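Local coordinates for fructosamine deglycase FrlB (Bacillus subtilis, PDB 3EUA), which converts a range of fructosamine 6-phosphates to glucose 6-phosphate and a free amino acid, at the interface of chains A and B. Residues are numbered along the deposited sequence; one frame, centred on the assembly and turned at random. Chains: chain A/B, Putative fructose-aminoacid-6-phosphate deglycase.

Contact 1: the interface of chains A and B. Residues chain A 218, 221, 321, 323-324, 329; chain B 235, 237-238, 265.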
# COMPACT_ATOMS: atom_id res chain seq x y z
N GLU A 218 8.86 3.87 15.09
CA GLU A 218 10.31 4.05 15.14
C GLU A 218 10.82 4.98 16.20
O GLU A 218 11.68 4.59 17.01
CB GLU A 218 10.83 4.59 13.80
CG GLU A 218 12.34 4.66 13.64
CD GLU A 218 12.77 5.34 12.33
OE1 GLU A 218 11.91 5.90 11.60
OE2 GLU A 218 14.00 5.35 12.06
N TRP A 221 8.17 4.45 19.91
CA TRP A 221 7.75 3.11 20.35
C TRP A 221 6.28 3.11 20.76
O TRP A 221 5.92 2.58 21.80
CB TRP A 221 8.62 2.54 21.47
CG TRP A 221 10.07 2.54 21.17
CD1 TRP A 221 10.68 2.57 19.95
CD2 TRP A 221 11.10 2.33 22.12
NE1 TRP A 221 12.05 2.49 20.09
CE2 TRP A 221 12.33 2.34 21.42
CE3 TRP A 221 11.12 2.19 23.52
CZ2 TRP A 221 13.56 2.19 22.07
CZ3 TRP A 221 12.35 2.03 24.15
CH2 TRP A 221 13.55 2.04 23.42
N ARG A 321 16.91 5.14 19.57
CA ARG A 321 16.71 3.86 18.91
C ARG A 321 17.28 2.77 19.79
O ARG A 321 18.22 3.01 20.58
CB ARG A 321 17.46 3.78 17.57
CG ARG A 321 17.03 4.78 16.49
CD ARG A 321 15.60 4.57 15.96
NE ARG A 321 15.40 5.46 14.80
CZ ARG A 321 15.18 6.77 14.85
NH1 ARG A 321 15.10 7.43 16.00
NH2 ARG A 321 15.04 7.47 13.72
N TYR A 323 17.47 -0.48 18.11
CA TYR A 323 17.97 -1.42 17.10
C TYR A 323 18.69 -0.73 15.95
O TYR A 323 19.83 -1.10 15.64
CB TYR A 323 16.83 -2.29 16.55
CG TYR A 323 15.97 -2.95 17.63
CD1 TYR A 323 16.56 -3.59 18.71
CD2 TYR A 323 14.58 -2.97 17.53
CE1 TYR A 323 15.79 -4.21 19.69
CE2 TYR A 323 13.80 -3.60 18.53
CZ TYR A 323 14.42 -4.21 19.60
OH TYR A 323 13.68 -4.84 20.58
N MSE A 324 18.04 0.25 15.34
CA MSE A 324 18.64 0.95 14.22
C MSE A 324 19.92 1.62 14.67
O MSE A 324 20.00 2.28 15.75
CB MSE A 324 17.69 1.99 13.64
CG MSE A 324 18.17 2.62 12.33
SE MSE A 324 16.96 4.02 11.71
CE MSE A 324 15.33 3.06 11.83
N TYR A 329 21.33 -6.51 11.55
CA TYR A 329 20.04 -7.07 11.08
C TYR A 329 19.90 -7.08 9.58
O TYR A 329 20.56 -6.29 8.90
CB TYR A 329 18.86 -6.30 11.67
CG TYR A 329 18.88 -4.81 11.41
CD1 TYR A 329 18.37 -4.27 10.23
CD2 TYR A 329 19.38 -3.94 12.37
CE1 TYR A 329 18.38 -2.92 10.01
CE2 TYR A 329 19.40 -2.58 12.16
CZ TYR A 329 18.89 -2.07 10.98
OH TYR A 329 18.94 -0.69 10.80
OXT TYR A 329 19.09 -7.84 9.06
N GLY B 235 11.98 1.30 10.37
CA GLY B 235 11.18 1.97 11.35
C GLY B 235 10.39 1.11 12.30
O GLY B 235 10.63 1.16 13.51
N PHE B 237 10.34 -2.03 13.13
CA PHE B 237 11.05 -3.00 13.98
C PHE B 237 11.42 -2.47 15.37
O PHE B 237 11.59 -3.25 16.30
CB PHE B 237 12.26 -3.64 13.23
CG PHE B 237 13.51 -2.78 13.13
CD1 PHE B 237 13.47 -1.43 12.86
CD2 PHE B 237 14.75 -3.41 13.14
CE1 PHE B 237 14.64 -0.70 12.73
CE2 PHE B 237 15.94 -2.70 13.00
CZ PHE B 237 15.89 -1.34 12.79
N GLU B 238 11.51 -1.16 15.53
CA GLU B 238 11.78 -0.56 16.83
C GLU B 238 10.69 -0.86 17.87
O GLU B 238 10.97 -0.80 19.06
CB GLU B 238 11.93 0.94 16.69
CG GLU B 238 13.27 1.39 16.04
CD GLU B 238 14.44 1.32 16.99
OE1 GLU B 238 14.27 1.65 18.19
OE2 GLU B 238 15.54 0.96 16.57
N PHE B 265 15.44 -11.52 12.74
CA PHE B 265 15.53 -10.42 13.68
C PHE B 265 14.50 -10.55 14.81
O PHE B 265 14.83 -10.41 16.00
CB PHE B 265 15.31 -9.08 12.97
CG PHE B 265 15.38 -7.93 13.90
CD1 PHE B 265 16.60 -7.33 14.17
CD2 PHE B 265 14.25 -7.49 14.56
CE1 PHE B 265 16.67 -6.31 15.05
CE2 PHE B 265 14.35 -6.47 15.45
CZ PHE B 265 15.56 -5.89 15.69
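The carboxylate oxygen OE2 of B:Glu238 takes two backbone N-H groups of chain A. The amide N of A:Met324, a selenomethionine, lies 2.9 Å from OE2, nearly in line with its C-O bond and with an almost straight angle of 169° at the hydrogen. The neighbouring amide of A:Tyr323 comes from the syn side, tilted out of the carboxylate plane. OE1 uses its anti lone pair for the indole NE1 of A:Trp221, at 3.0 Å. A glutamate suits this place because its two oxygens can each accept from donors on different sides, and the bend at chi2 (-77°) turns them toward the chain A loop. Across the carboxylate lies the aliphatic part of A:Arg321, CD 3.6 Å from B:Glu238 CD; its guanidinium points instead to A:Glu218, forming a salt bridge from NH2 to OE2 of 2.9 Å within chain A.

Beside this polar grip the aromatic rings interlock at steep angles. The CE2 edge of B:Phe237 stands over the centre of the A:Tyr329 ring. B:Phe265 turns its CZ edge to a face of A:Tyr323, 3.5 Å from CG. B:Gly235, with no side chain, lets A:Glu218 CB approach its CA to 3.6 Å.

Chain A contributes the end of helix 205-220 and its C-terminal tail; chain B contributes the 3-10 helix 236-239 and helix 256-269.

Contact 2: the interface of chains A and B. Residues chain A 233-235, 237-238, 265; chain B 322-324, 327, 329.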
# COMPACT_ATOMS: atom_id res chain seq x y z
N PHE A 233 -14.08 1.91 6.18
CA PHE A 233 -15.47 1.47 6.26
C PHE A 233 -15.71 0.02 5.83
O PHE A 233 -16.87 -0.44 5.78
CB PHE A 233 -16.38 2.44 5.48
CG PHE A 233 -16.49 3.79 6.10
CD1 PHE A 233 -17.18 3.95 7.28
CD2 PHE A 233 -15.90 4.91 5.52
CE1 PHE A 233 -17.27 5.17 7.89
CE2 PHE A 233 -15.98 6.14 6.11
CZ PHE A 233 -16.69 6.28 7.30
N HIS A 234 -14.62 -0.71 5.62
CA HIS A 234 -14.69 -2.10 5.20
C HIS A 234 -13.93 -3.01 6.13
O HIS A 234 -13.47 -4.09 5.74
CB HIS A 234 -14.27 -2.18 3.74
CG HIS A 234 -15.14 -1.33 2.90
ND1 HIS A 234 -16.43 -1.69 2.57
CD2 HIS A 234 -14.97 -0.08 2.43
CE1 HIS A 234 -16.99 -0.71 1.88
NE2 HIS A 234 -16.12 0.28 1.79
N GLY A 235 -13.86 -2.58 7.39
CA GLY A 235 -13.30 -3.38 8.43
C GLY A 235 -12.72 -2.64 9.61
O GLY A 235 -13.17 -2.84 10.74
N PHE A 237 -12.88 0.33 10.87
CA PHE A 237 -13.76 1.19 11.68
C PHE A 237 -14.40 0.47 12.88
O PHE A 237 -14.79 1.11 13.84
CB PHE A 237 -14.79 1.94 10.80
CG PHE A 237 -15.97 1.12 10.32
CD1 PHE A 237 -15.84 -0.18 9.87
CD2 PHE A 237 -17.20 1.74 10.19
CE1 PHE A 237 -16.92 -0.86 9.39
CE2 PHE A 237 -18.28 1.08 9.70
CZ PHE A 237 -18.16 -0.24 9.28
N GLU A 238 -14.49 -0.86 12.83
CA GLU A 238 -15.01 -1.62 13.99
C GLU A 238 -14.15 -1.44 15.24
O GLU A 238 -14.63 -1.64 16.37
CB GLU A 238 -15.10 -3.10 13.65
CG GLU A 238 -16.25 -3.44 12.76
CD GLU A 238 -17.63 -3.42 13.44
OE1 GLU A 238 -17.75 -3.80 14.61
OE2 GLU A 238 -18.61 -3.11 12.78
N PHE A 265 -17.88 9.83 10.71
CA PHE A 265 -18.15 8.64 11.48
C PHE A 265 -17.38 8.65 12.79
O PHE A 265 -17.96 8.42 13.85
CB PHE A 265 -17.76 7.40 10.67
CG PHE A 265 -17.97 6.13 11.40
CD1 PHE A 265 -19.22 5.54 11.41
CD2 PHE A 265 -16.91 5.49 12.04
CE1 PHE A 265 -19.43 4.36 12.07
CE2 PHE A 265 -17.11 4.30 12.73
CZ PHE A 265 -18.37 3.73 12.73
N ARG B 322 -20.38 -4.07 15.50
CA ARG B 322 -21.07 -3.00 16.23
C ARG B 322 -21.49 -1.89 15.27
O ARG B 322 -22.42 -1.16 15.59
CB ARG B 322 -20.26 -2.42 17.42
CG ARG B 322 -18.88 -1.90 17.11
CD ARG B 322 -18.23 -1.36 18.38
NE ARG B 322 -16.77 -1.37 18.28
CZ ARG B 322 -15.96 -1.25 19.32
NH1 ARG B 322 -16.45 -1.07 20.56
NH2 ARG B 322 -14.66 -1.32 19.16
N TYR B 323 -20.85 -1.80 14.11
CA TYR B 323 -21.14 -0.74 13.12
C TYR B 323 -21.53 -1.26 11.73
O TYR B 323 -22.50 -0.81 11.17
CB TYR B 323 -19.93 0.19 13.00
CG TYR B 323 -19.32 0.67 14.30
CD1 TYR B 323 -20.09 1.30 15.27
CD2 TYR B 323 -17.93 0.61 14.49
CE1 TYR B 323 -19.51 1.77 16.44
CE2 TYR B 323 -17.34 1.08 15.67
CZ TYR B 323 -18.16 1.66 16.64
OH TYR B 323 -17.60 2.15 17.81
N MSE B 324 -20.74 -2.17 11.16
CA MSE B 324 -21.03 -2.69 9.82
C MSE B 324 -22.42 -3.31 9.81
O MSE B 324 -22.74 -4.10 10.68
CB MSE B 324 -19.97 -3.69 9.39
CG MSE B 324 -20.13 -4.24 7.97
SE MSE B 324 -18.70 -5.55 7.67
CE MSE B 324 -17.28 -4.32 7.68
N VAL B 327 -25.32 0.56 11.61
CA VAL B 327 -25.48 2.01 11.68
C VAL B 327 -25.22 2.60 10.30
O VAL B 327 -24.74 1.94 9.38
CB VAL B 327 -24.56 2.68 12.72
CG1 VAL B 327 -24.76 2.02 14.06
CG2 VAL B 327 -23.07 2.63 12.31
N TYR B 329 -23.37 5.10 7.69
CA TYR B 329 -22.02 5.64 7.57
C TYR B 329 -21.62 5.91 6.15
O TYR B 329 -22.15 5.32 5.24
CB TYR B 329 -20.97 4.71 8.24
CG TYR B 329 -21.01 3.23 7.84
CD1 TYR B 329 -20.30 2.76 6.74
CD2 TYR B 329 -21.74 2.31 8.58
CE1 TYR B 329 -20.33 1.42 6.39
CE2 TYR B 329 -21.78 0.96 8.23
CZ TYR B 329 -21.06 0.53 7.13
OH TYR B 329 -21.09 -0.79 6.79
OXT TYR B 329 -20.77 6.77 5.94
O HOH W 1 -19.15 -1.48 5.35
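The C-terminal tail of chain B packs against chain A at the 3-10 helices 231-234 and 236-239 and at helix 256-269, within the second SIS domain. B:Arg322 holds the backbone carbonyl O of A:Glu238 in a fork of two nitrogens, with NH2 at 2.8 Å and NE at 2.9 Å. The oxygen lies in the guanidinium plane, so both N-H groups can point at it. An arginine suits this role because its long, outstretched side chain carries two parallel donors past the glutamate to the main chain.

The carboxylate of A:Glu238 is held by successive backbone amides of the tail. OE1 offers its syn lone pair to B:Arg322 N at 2.8 Å, while OE2 receives the amides of B:Tyr323 and B:Met324, the latter a selenomethionine. An alanine in place of A:Glu238 would probably leave these three amides without their acceptors and free the tail to shift, although the carbonyl held by B:Arg322 would remain.

B:Tyr323 is sandwiched: CG of B:Arg322 covers the centre of one face, and A:Phe265 brings its CZ edge to the other, the two ring planes 87° apart. The flat, wide phenol ring thus gives both neighbours a surface to pack on. The terminal residue B:Tyr329 has CG between its backbone N and carbonyl carbon (chi1 51°), which swings its ring beneath the CE2 edge of A:Phe237. A:Phe233 runs antiparallel alongside the same tyrosine, CD1 to CD1 at 3.4 Å. Crosswise to A:Phe237, the unbranched chain of B:Met324, bent at chi3, puts its methyl CE at the ring's edge, 3.9 Å from CE1. A water lies between the phenol OH of B:Tyr329 and the backbone O of A:Phe233, 2.5 Å from each, short for such bonds.

Contact 1 and contact 2 are twin regions of one two-fold symmetric interface, with their C-alpha centres about 33 Å apart and the chains exchanged. Both join the C-terminal tail of one subunit to the 3-10 helix 236-239 and helix 256-269 of the other, sharing Gly235, Phe237, Glu238, Phe265, Tyr323, Met324 and Tyr329 as sequence positions. The two complement each other: contact 1 adds the end of helix 205-220 and contact 2 the 3-10 helix 231-234, and by symmetry both belong to each place. This reciprocal exchange of tails clasps the pair, probably a building unit of the homooctamer, at two separated places.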